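Local coordinates for protein N-(5'-phosphoribosyl)anthranilate isomerase (Jonesia denitrificans, PDB 4WUI) that probably catalyses the isomerisation of N-(5-phospho-beta-D-ribosyl)anthranilate to 1-(2-carboxyphenylamino)-1-deoxy-D-ribulose 5-phosphate, the third step of tryptophan synthesis from chorismate, at residues A19-H24 / A50-T55. Sequence-based numbering, arbitrary orientation.
Sequences AAQAAH and ATVDCT
The amide of Gln-21 lies against Asp-53, gripping both its backbone and its carboxylate, while its oxygen also sits over CA and CG1 of Val-52. A bend at chi2 (-93°) turns the chain out from helix 14-22 toward the loop that leads into strand 57-62. OE1 takes the Asp-53 N-H on a lone pair in the carbonyl plane, OE1 to N 2.9 Å. In return NE2 donates a nearly straight bond to Asp-53 OD1 (3.0 Å), and the two flat groups stand almost perpendicular, 83° apart. OD1 lies close to the amide plane, but NE2 meets it from above the carboxylate plane. That leaves the syn lone pair of OD1 to the Thr-55 hydroxyl (OG1 to OD1 2.8 Å), while Thr-55 N closes an Asx turn on the same oxygen. One water donates to Gln-21 OE1; another accepts a hydrogen bond from NE2 and donates one to Gln-21 O. The link joins the C-terminal end of helix 14-22 to the loop after helix 42-50, on the surface of the (beta/alpha)8 barrel. Three donors on OD1 would be expected to favour the ionised carboxylate, and in this conformer of Gln-21, one of two modelled, the paired bonds define which amide end is oxygen.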
loop_
_atom_site.group_PDB
_atom_site.type_symbol
_atom_site.label_atom_id
_atom_site.label_comp_id
_atom_site.label_asym_id
_atom_site.label_seq_id
_atom_site.Cartn_x
_atom_site.Cartn_y
_atom_site.Cartn_z
ATOM N N ALA A 19 -5.527 -13.797 -7.694
ATOM C CA ALA A 19 -6.717 -12.950 -7.573
ATOM C C ALA A 19 -6.382 -11.496 -7.888
ATOM O O ALA A 19 -7.168 -10.784 -8.525
ATOM C CB ALA A 19 -7.303 -13.078 -6.185
ATOM N N ALA A 20 -5.242 -11.025 -7.418
ATOM C CA ALA A 20 -4.827 -9.658 -7.687
ATOM C C ALA A 20 -4.606 -9.430 -9.195
ATOM O O ALA A 20 -4.988 -8.382 -9.730
ATOM C CB ALA A 20 -3.578 -9.357 -6.893
ATOM N N GLN A 21 -3.999 -10.406 -9.894
ATOM C CA GLN A 21 -3.792 -10.302 -11.344
ATOM C C GLN A 21 -5.140 -10.345 -12.061
ATOM O O GLN A 21 -5.347 -9.632 -13.039
ATOM C CB GLN A 21 -2.879 -11.423 -11.890
ATOM C CG GLN A 21 -1.403 -11.446 -11.369
ATOM C CD GLN A 21 -0.313 -10.706 -12.206
ATOM O OE1 GLN A 21 0.872 -10.987 -12.009
ATOM N NE2 GLN A 21 -0.682 -9.742 -13.052
ATOM N N ALA A 22 -6.052 -11.207 -11.614
ATOM C CA ALA A 22 -7.352 -11.327 -12.261
ATOM C C ALA A 22 -8.174 -10.044 -12.121
ATOM O O ALA A 22 -8.979 -9.731 -12.991
ATOM C CB ALA A 22 -8.118 -12.519 -11.715
ATOM N N ALA A 23 -7.991 -9.332 -11.020
ATOM C CA ALA A 23 -8.687 -8.067 -10.761
ATOM C C ALA A 23 -7.928 -6.873 -11.357
ATOM O O ALA A 23 -8.386 -5.747 -11.252
ATOM C CB ALA A 23 -8.843 -7.866 -9.283
ATOM N N HIS A 24 -6.776 -7.100 -11.970
ATOM C CA HIS A 24 -5.992 -6.039 -12.602
ATOM C C HIS A 24 -5.645 -4.926 -11.627
ATOM O O HIS A 24 -5.781 -3.745 -11.961
ATOM C CB HIS A 24 -6.688 -5.529 -13.866
ATOM C CG HIS A 24 -6.845 -6.611 -14.880
ATOM N ND1 HIS A 24 -7.938 -7.446 -14.941
ATOM C CD2 HIS A 24 -5.962 -7.100 -15.780
ATOM C CE1 HIS A 24 -7.772 -8.331 -15.913
ATOM N NE2 HIS A 24 -6.572 -8.146 -16.432
ATOM N N ALA A 50 8.957 -12.793 -8.452
ATOM C CA ALA A 50 9.262 -13.254 -9.790
ATOM C C ALA A 50 8.032 -13.779 -10.508
ATOM O O ALA A 50 8.040 -13.879 -11.723
ATOM C CB ALA A 50 10.337 -14.324 -9.746
ATOM N N THR A 51 6.973 -14.111 -9.782
ATOM C CA THR A 51 5.756 -14.626 -10.424
ATOM C C THR A 51 4.818 -13.517 -10.902
ATOM O O THR A 51 3.883 -13.813 -11.614
ATOM C CB THR A 51 4.943 -15.552 -9.502
ATOM O OG1 THR A 51 4.299 -14.815 -8.461
ATOM C CG2 THR A 51 5.816 -16.660 -8.892
ATOM N N VAL A 52 5.036 -12.273 -10.497
ATOM C CA VAL A 52 4.133 -11.165 -10.822
ATOM C C VAL A 52 4.521 -10.603 -12.204
ATOM O O VAL A 52 5.707 -10.387 -12.470
ATOM C CB VAL A 52 4.241 -10.073 -9.734
ATOM C CG1 VAL A 52 3.342 -8.893 -10.080
ATOM C CG2 VAL A 52 3.887 -10.627 -8.382
ATOM N N ASP A 53 3.549 -10.354 -13.070
ATOM C CA ASP A 53 3.909 -9.821 -14.404
ATOM C C ASP A 53 4.139 -8.308 -14.390
ATOM O O ASP A 53 4.019 -7.658 -13.347
ATOM C CB ASP A 53 2.938 -10.256 -15.503
ATOM C CG ASP A 53 1.618 -9.517 -15.487
ATOM O OD1 ASP A 53 1.457 -8.490 -14.780
ATOM O OD2 ASP A 53 0.725 -9.971 -16.241
ATOM N N CYS A 54 4.475 -7.732 -15.551
ATOM C CA CYS A 54 4.934 -6.351 -15.602
ATOM C C CYS A 54 3.774 -5.371 -15.546
ATOM O O CYS A 54 3.999 -4.159 -15.627
ATOM C CB CYS A 54 5.766 -6.074 -16.858
ATOM S SG CYS A 54 4.751 -6.033 -18.394
ATOM N N THR A 55 2.538 -5.868 -15.415
ATOM C CA THR A 55 1.387 -4.958 -15.269
ATOM C C THR A 55 1.110 -4.560 -13.831
ATOM O O THR A 55 0.152 -3.803 -13.556
ATOM C CB THR A 55 0.107 -5.523 -15.896
ATOM O OG1 THR A 55 -0.459 -6.526 -15.045
ATOM C CG2 THR A 55 0.372 -6.063 -17.282
HETATM O O HOH W 1 -3.044 -8.393 -14.031
HETATM O O HOH W 2 1.385 -13.652 -11.867
#